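Local coordinates for protein putative uronate isomerase (Thermotoga maritima, PDB 4NAR) that is of unproven function but probably belongs with lactate racemases, which interconvert the two mirror forms of lactate, at residues L292-V297 with K417-L422; G296-G301 with F371-I376; I264-R269 with D406-W411. One frame throughout, in Å; residues are numbered along the deposited sequence.

How the contacts relate
Contacts 2 and 3 both reach the parallel sheet made by strands 392-393, 373-379, 302-308, 268-274 and 409-412, while contact 1 packs a loop against strand 419-422 of a small neighbouring parallel pair. Contacts 1 and 2 are partly buried and share Gly-296 and Val-297; contact 3 is a surface contact. In contact 1 a turn is fastened by leucine and tyrosine packing, waters and one ion pair. Contacts 2 and 3 each join one backbone N-H...O bond to an outer ion pair, lysine-glutamate and arginine-aspartate respectively. Backbone atoms join them: Leu-268 of contact 3 lies within bonding range of Val-297 and Ala-299, and Ile-264 of Asp-421.

Contact 1: L292-V297 with K417-L422; sequences LQRPGV and KYLYDL
Leu-419 lays its CD1 methyl over one face of the Arg-294 guanidinium, 3.3 Å above the plane and over its centre, the two side chains crossing at about a right angle. The arginine chain is extended from CG to NE, chi3 (169°) setting NE anti to CG; the guanidinium under the Leu-419 methyl also meets Asp-421. There NH1 and OD2 of Asp-421 form a salt bridge at 2.8 Å. As a hydrogen bond it is weak, with an N-H...O angle of 129° and the guanidinium and carboxylate planes turned 54° apart, so charge attraction probably counts for more than direction. NH2 of the same group is held by the carbonyl of Ile-192, which gives the guanidinium a second anchor. The other oxygen of Asp-421, OD1, accepts from Leu-422 N at 2.8 Å and from a water that also donates to Pro-295 O. A second water links the backbones, accepting from Arg-294 N and donating to Tyr-420 O, 2.7 Å away.

On the apolar side, Leu-292 and Tyr-420 lie alongside each other, pointing the same way, with CD2 of the leucine 3.6 Å from CD1 of the ring. Val-297 comes in across the tyrosine, its CG1 4.0 Å from Tyr-420 CB. Leu-422 covers Gly-296, placing CD1 3.4 Å from Gly-296 O; a CB on this residue would clash with that methyl and with the preceding carbonyl.

Val-297 N bonds back to Arg-294 O, and the backbone angles of Pro-295 and Gly-296 complete the evidence for a type II beta turn. Here the turn leads into strand 298-299 while leaning on strand 419-422, which pairs in parallel with strand 261-264.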
# COMPACT_ATOMS: atom_id res chain seq x y z
N LEU A 292 8.05 12.17 3.23
CA LEU A 292 8.94 13.28 3.54
C LEU A 292 10.27 12.84 4.18
O LEU A 292 10.99 13.67 4.74
CB LEU A 292 8.21 14.29 4.43
CG LEU A 292 6.97 14.93 3.78
CD1 LEU A 292 6.15 15.77 4.77
CD2 LEU A 292 7.34 15.75 2.52
N GLN A 293 10.60 11.55 4.09
CA GLN A 293 11.74 11.02 4.85
C GLN A 293 13.05 10.76 4.08
O GLN A 293 14.02 10.27 4.67
CB GLN A 293 11.35 9.74 5.60
CG GLN A 293 10.43 9.99 6.78
CD GLN A 293 10.16 8.72 7.58
OE1 GLN A 293 11.06 7.86 7.75
NE2 GLN A 293 8.92 8.58 8.06
N ARG A 294 13.08 11.06 2.78
CA ARG A 294 14.37 11.11 2.10
C ARG A 294 15.32 12.06 2.83
O ARG A 294 14.88 13.07 3.43
CB ARG A 294 14.22 11.47 0.63
CG ARG A 294 13.87 10.23 -0.18
CD ARG A 294 14.13 10.38 -1.65
NE ARG A 294 14.02 9.07 -2.28
CZ ARG A 294 13.83 8.86 -3.58
NH1 ARG A 294 13.75 9.89 -4.41
NH2 ARG A 294 13.72 7.61 -4.04
N PRO A 295 16.62 11.73 2.84
CA PRO A 295 17.55 12.53 3.64
C PRO A 295 17.61 13.97 3.12
O PRO A 295 17.66 14.17 1.90
CB PRO A 295 18.90 11.82 3.46
CG PRO A 295 18.75 10.98 2.24
CD PRO A 295 17.29 10.60 2.16
N GLY A 296 17.57 14.93 4.05
CA GLY A 296 17.64 16.33 3.69
C GLY A 296 16.29 17.00 3.42
O GLY A 296 16.22 18.23 3.31
N VAL A 297 15.22 16.21 3.30
CA VAL A 297 13.91 16.80 3.00
C VAL A 297 13.34 17.59 4.19
O VAL A 297 12.86 18.72 4.03
CB VAL A 297 12.89 15.77 2.44
CG1 VAL A 297 11.51 16.38 2.34
CG2 VAL A 297 13.32 15.32 1.06
N LYS A 417 0.78 11.54 -1.06
CA LYS A 417 0.78 10.95 -2.40
C LYS A 417 2.18 10.99 -3.03
O LYS A 417 2.75 9.94 -3.33
CB LYS A 417 -0.25 11.64 -3.30
CG LYS A 417 -1.72 11.49 -2.84
CD LYS A 417 -2.12 10.02 -2.73
CE LYS A 417 -3.42 9.85 -1.95
NZ LYS A 417 -4.64 10.35 -2.64
N TYR A 418 2.72 12.19 -3.21
CA TYR A 418 4.01 12.38 -3.88
C TYR A 418 5.23 12.18 -2.98
O TYR A 418 5.19 12.55 -1.80
CB TYR A 418 4.07 13.78 -4.51
CG TYR A 418 3.14 13.87 -5.68
CD1 TYR A 418 1.78 14.06 -5.49
CD2 TYR A 418 3.61 13.69 -6.98
CE1 TYR A 418 0.91 14.11 -6.56
CE2 TYR A 418 2.74 13.74 -8.07
CZ TYR A 418 1.39 13.95 -7.85
OH TYR A 418 0.50 13.99 -8.91
N LEU A 419 6.29 11.61 -3.55
CA LEU A 419 7.59 11.47 -2.87
C LEU A 419 8.35 12.79 -3.02
O LEU A 419 8.47 13.32 -4.14
CB LEU A 419 8.41 10.37 -3.54
CG LEU A 419 9.29 9.42 -2.74
CD1 LEU A 419 10.48 8.97 -3.61
CD2 LEU A 419 9.75 10.00 -1.41
N TYR A 420 8.86 13.32 -1.92
CA TYR A 420 9.66 14.54 -1.98
C TYR A 420 11.16 14.25 -2.00
O TYR A 420 11.63 13.32 -1.33
CB TYR A 420 9.27 15.48 -0.83
CG TYR A 420 8.03 16.26 -1.19
CD1 TYR A 420 6.76 15.68 -1.08
CD2 TYR A 420 8.12 17.55 -1.67
CE1 TYR A 420 5.62 16.38 -1.43
CE2 TYR A 420 6.99 18.26 -2.02
CZ TYR A 420 5.74 17.68 -1.91
OH TYR A 420 4.63 18.40 -2.26
N ASP A 421 11.90 15.02 -2.79
CA ASP A 421 13.35 14.91 -2.81
C ASP A 421 14.01 16.29 -2.91
O ASP A 421 13.36 17.26 -3.32
CB ASP A 421 13.82 13.98 -3.94
CG ASP A 421 15.09 13.20 -3.58
OD1 ASP A 421 15.78 13.61 -2.60
OD2 ASP A 421 15.40 12.18 -4.25
N LEU A 422 15.27 16.38 -2.50
CA LEU A 422 16.06 17.61 -2.62
C LEU A 422 16.62 17.76 -4.03
O LEU A 422 17.26 16.83 -4.55
CB LEU A 422 17.21 17.63 -1.61
CG LEU A 422 16.98 18.23 -0.22
CD1 LEU A 422 18.28 18.21 0.59
CD2 LEU A 422 16.44 19.65 -0.34
O HOH W 1 10.96 12.24 1.04
O HOH W 2 17.22 13.44 -0.61

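Contact 2: G296-G301 with F371-I376; sequences GVMAKG and FEFDVI
The carbonyl oxygen of Glu-372 is approached by two groups of the facing chain: Gly-301 N donates to it at 2.8 Å, and Lys-300 CA makes a CA-H...O contact with it at 3.3 Å. The Gly-301 bond is fairly straight, 161° at the hydrogen, although the donor is tilted 26° from the carbonyl plane. The Lys-300 side chain is bent and passes close to the same oxygen. Its chi2 of 76° bends CD back to 3.8 Å from Glu-372 O, and further bends bring the ammonium to the carboxylate of the same glutamate. NZ forms a salt bridge with Glu-372 OE2, whose modelled separation of 2.5 Å is too short to be taken literally. The glutamate chain is itself bent, and the two side chains cross at about a right angle. Lys-300 is exposed, so this ion pair lies on the solvent side of the contact.

Deeper in, Met-298, a selenomethionine, approaches the Phe-373 ring through its CB, 4.3 Å from CD1. The ring approach is loose and oblique, and the selenium end leads away from Phe-373. Ile-304 of strand 302-308 touches both Met-298 and Phe-373, so the ring and the selenomethionine share a neighbour from the sheet. Val-375 CG2 meets the Phe-373 ring at its edge, in plane. Phe-373 O accepts a hydrogen bond from Arg-357 NH1.

The chain turns a corner at Lys-300 and Gly-301, with Gly-301 at backbone angles that by themselves call for glycine. Beyond it, Asp-374 bonds to Gly-302 and Ile-304, as expected of neighbouring parallel strands. The contact therefore marks the start of strands 302-308 and 373-379, which are joined through intervening helices in a beta-alpha-beta crossover of an alpha/beta fold.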
# COMPACT_ATOMS: atom_id res chain seq x y z
N GLY A 296 17.57 14.93 4.05
CA GLY A 296 17.64 16.33 3.69
C GLY A 296 16.29 17.00 3.42
O GLY A 296 16.22 18.23 3.31
N VAL A 297 15.22 16.21 3.30
CA VAL A 297 13.91 16.80 3.00
C VAL A 297 13.34 17.59 4.19
O VAL A 297 12.86 18.72 4.03
CB VAL A 297 12.89 15.77 2.44
CG1 VAL A 297 11.51 16.38 2.34
CG2 VAL A 297 13.32 15.32 1.06
N MSE A 298 13.45 17.03 5.38
CA MSE A 298 13.02 17.73 6.58
C MSE A 298 14.24 18.33 7.29
O MSE A 298 15.28 17.68 7.40
CB MSE A 298 12.28 16.78 7.52
CG MSE A 298 11.03 16.20 6.93
SE MSE A 298 9.69 17.60 6.74
CE MSE A 298 9.54 17.51 4.85
N ALA A 299 14.11 19.56 7.77
CA ALA A 299 15.14 20.15 8.62
C ALA A 299 15.14 19.40 9.96
O ALA A 299 14.08 18.98 10.44
CB ALA A 299 14.88 21.63 8.84
N LYS A 300 16.33 19.21 10.56
CA LYS A 300 16.41 18.69 11.92
C LYS A 300 15.51 19.56 12.83
O LYS A 300 15.58 20.79 12.79
CB LYS A 300 17.87 18.64 12.41
CG LYS A 300 18.08 18.68 13.93
CD LYS A 300 17.77 17.34 14.65
CE LYS A 300 19.05 16.63 15.13
NZ LYS A 300 19.81 15.98 14.01
N GLY A 301 14.62 18.92 13.58
CA GLY A 301 13.62 19.64 14.37
C GLY A 301 12.41 20.06 13.54
O GLY A 301 11.52 20.76 14.04
N PHE A 371 14.94 12.66 18.31
CA PHE A 371 14.40 12.40 16.98
C PHE A 371 14.82 13.45 15.97
O PHE A 371 14.92 14.63 16.31
CB PHE A 371 12.86 12.32 17.03
CG PHE A 371 12.34 11.15 17.82
CD1 PHE A 371 11.91 11.31 19.14
CD2 PHE A 371 12.29 9.88 17.26
CE1 PHE A 371 11.43 10.22 19.88
CE2 PHE A 371 11.82 8.77 18.00
CZ PHE A 371 11.39 8.95 19.30
N GLU A 372 15.02 13.03 14.73
CA GLU A 372 15.38 13.97 13.67
C GLU A 372 14.27 14.99 13.38
O GLU A 372 14.56 16.15 13.06
CB GLU A 372 15.78 13.22 12.40
CG GLU A 372 17.28 12.89 12.33
CD GLU A 372 18.12 14.09 11.92
OE1 GLU A 372 17.61 14.94 11.14
OE2 GLU A 372 19.28 14.20 12.38
N PHE A 373 13.01 14.57 13.47
CA PHE A 373 11.89 15.49 13.27
C PHE A 373 10.71 15.16 14.17
O PHE A 373 10.68 14.10 14.80
CB PHE A 373 11.47 15.55 11.78
CG PHE A 373 11.20 14.20 11.16
CD1 PHE A 373 12.16 13.59 10.34
CD2 PHE A 373 10.00 13.53 11.40
CE1 PHE A 373 11.93 12.35 9.77
CE2 PHE A 373 9.75 12.27 10.82
CZ PHE A 373 10.72 11.69 10.00
N ASP A 374 9.74 16.06 14.25
CA ASP A 374 8.52 15.82 15.04
C ASP A 374 7.36 15.41 14.12
O ASP A 374 7.26 15.87 12.99
CB ASP A 374 8.15 17.07 15.83
CG ASP A 374 7.19 16.78 17.00
OD1 ASP A 374 6.91 17.71 17.80
OD2 ASP A 374 6.72 15.62 17.14
N VAL A 375 6.50 14.52 14.60
CA VAL A 375 5.30 14.10 13.86
C VAL A 375 4.06 14.48 14.66
O VAL A 375 3.88 14.03 15.80
CB VAL A 375 5.25 12.57 13.64
CG1 VAL A 375 3.96 12.19 12.91
CG2 VAL A 375 6.49 12.09 12.89
N ILE A 376 3.21 15.30 14.06
CA ILE A 376 2.06 15.81 14.79
C ILE A 376 0.76 15.34 14.15
O ILE A 376 0.60 15.38 12.93
CB ILE A 376 2.12 17.35 14.87
CG1 ILE A 376 3.36 17.77 15.67
CG2 ILE A 376 0.84 17.93 15.49
CD1 ILE A 376 4.16 18.90 15.02

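Contact 3: I264-R269 with D406-W411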
# COMPACT_ATOMS: atom_id res chain seq x y z
N ILE A 264 12.41 19.83 -4.09
CA ILE A 264 12.55 21.11 -3.41
C ILE A 264 14.03 21.38 -3.21
O ILE A 264 14.85 20.47 -3.32
CB ILE A 264 11.83 21.13 -2.05
CG1 ILE A 264 12.50 20.15 -1.08
CG2 ILE A 264 10.35 20.82 -2.23
CD1 ILE A 264 11.93 20.16 0.32
N ASP A 265 14.38 22.63 -2.92
CA ASP A 265 15.80 22.99 -2.84
C ASP A 265 16.29 23.28 -1.42
O ASP A 265 17.50 23.23 -1.15
CB ASP A 265 16.08 24.17 -3.78
CG ASP A 265 14.84 24.99 -4.07
OD1 ASP A 265 14.36 25.69 -3.15
OD2 ASP A 265 14.35 24.91 -5.22
N ARG A 266 15.36 23.55 -0.51
CA ARG A 266 15.71 23.79 0.88
C ARG A 266 14.98 22.78 1.75
O ARG A 266 13.82 22.46 1.47
CB ARG A 266 15.26 25.19 1.29
CG ARG A 266 16.04 25.81 2.45
CD ARG A 266 15.96 27.34 2.36
NE ARG A 266 15.70 27.76 0.99
CZ ARG A 266 14.58 28.38 0.59
NH1 ARG A 266 13.64 28.68 1.48
NH2 ARG A 266 14.43 28.71 -0.68
N PRO A 267 15.65 22.26 2.79
CA PRO A 267 14.98 21.42 3.79
C PRO A 267 13.77 22.15 4.39
O PRO A 267 13.81 23.37 4.56
CB PRO A 267 16.06 21.22 4.86
CG PRO A 267 17.36 21.31 4.07
CD PRO A 267 17.10 22.38 3.03
N LEU A 268 12.71 21.41 4.71
CA LEU A 268 11.50 22.03 5.26
C LEU A 268 11.52 22.10 6.78
O LEU A 268 11.96 21.16 7.44
CB LEU A 268 10.25 21.26 4.81
CG LEU A 268 9.95 21.19 3.32
CD1 LEU A 268 8.67 20.39 3.08
CD2 LEU A 268 9.84 22.60 2.72
N ARG A 269 11.05 23.21 7.33
CA ARG A 269 10.90 23.32 8.78
C ARG A 269 9.48 22.91 9.19
O ARG A 269 9.24 22.42 10.30
CB ARG A 269 11.27 24.72 9.28
CG ARG A 269 10.24 25.35 10.22
CD ARG A 269 10.88 26.16 11.35
NE ARG A 269 11.75 25.35 12.21
CZ ARG A 269 11.33 24.49 13.14
NH1 ARG A 269 10.02 24.27 13.34
NH2 ARG A 269 12.22 23.82 13.87
N ASP A 406 5.16 30.65 4.29
CA ASP A 406 6.50 31.17 4.53
C ASP A 406 7.54 30.34 3.77
O ASP A 406 7.26 29.23 3.31
CB ASP A 406 6.78 31.15 6.03
CG ASP A 406 5.74 30.35 6.80
OD1 ASP A 406 6.02 29.17 7.13
OD2 ASP A 406 4.63 30.88 7.06
N GLU A 407 8.75 30.88 3.64
CA GLU A 407 9.76 30.26 2.78
C GLU A 407 10.03 28.78 3.05
O GLU A 407 10.22 28.01 2.10
CB GLU A 407 11.06 31.07 2.79
CG GLU A 407 11.81 31.02 4.11
CD GLU A 407 12.93 32.03 4.17
OE1 GLU A 407 12.66 33.24 4.01
OE2 GLU A 407 14.10 31.61 4.37
N ASP A 408 10.05 28.36 4.32
CA ASP A 408 10.39 26.97 4.64
C ASP A 408 9.23 26.13 5.22
O ASP A 408 9.43 25.19 6.00
CB ASP A 408 11.63 26.91 5.52
CG ASP A 408 12.90 27.31 4.77
OD1 ASP A 408 12.85 27.37 3.52
OD2 ASP A 408 13.94 27.57 5.42
N SER A 409 8.00 26.48 4.83
CA SER A 409 6.84 25.66 5.14
C SER A 409 6.18 25.19 3.85
O SER A 409 6.39 25.78 2.78
CB SER A 409 5.85 26.43 6.00
OG SER A 409 6.47 26.89 7.19
N LEU A 410 5.38 24.13 3.94
CA LEU A 410 4.72 23.59 2.77
C LEU A 410 3.35 23.01 3.10
O LEU A 410 3.19 22.22 4.03
CB LEU A 410 5.59 22.51 2.11
CG LEU A 410 6.15 22.81 0.71
CD1 LEU A 410 6.33 21.51 -0.08
CD2 LEU A 410 5.28 23.81 -0.08
N TRP A 411 2.36 23.42 2.31
CA TRP A 411 1.00 22.91 2.40
C TRP A 411 0.84 21.92 1.24
O TRP A 411 0.73 22.32 0.08
CB TRP A 411 0.02 24.08 2.26
CG TRP A 411 -1.42 23.79 2.53
CD1 TRP A 411 -2.39 23.56 1.60
CD2 TRP A 411 -2.08 23.76 3.81
NE1 TRP A 411 -3.61 23.37 2.21
CE2 TRP A 411 -3.44 23.49 3.57
CE3 TRP A 411 -1.64 23.92 5.13
CZ2 TRP A 411 -4.37 23.37 4.61
CZ3 TRP A 411 -2.56 23.81 6.15
CH2 TRP A 411 -3.91 23.54 5.89
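At the edge of the Arg-266 guanidinium, near its plane, stands Asp-408 OD1, 2.5 Å from NH1 in a salt bridge. The oxygen is reached on its syn side, but it is tilted 27° from the guanidinium plane and the planes of the two groups are 42° apart. Glu-407 O lies obliquely to the same group, 3.5 Å from NH1. Asp-265 OD1 is a long ionic partner, 3.9 Å from NH2 and well out of the plane, so it adds charge without an N-H aimed at it. Asp-265, Arg-266 and Asp-408 thus form a salt-bridge network on the surface. An alanine in place of Asp-408 would probably leave Arg-266 NH1 without its close carboxylate and the guanidinium free to swing.

The backbone of Asp-408 does separate work: its carbonyl oxygen accepts from Arg-269 N at 2.9 Å, in the carbonyl plane and with 151° at the hydrogen. Leu-268 CD1 rests 3.9 Å from Leu-410 CB, the two leucines crossing obliquely, and Tyr-420 touches Leu-410 as well.

Asp-406 to Ser-409 is a type I beta turn that delivers the chain into strand 409-412. That strand is an outermost one, running parallel to strand 268-274, in a five-stranded sheet whose order is consistent with a Rossmann-like alpha/beta fold.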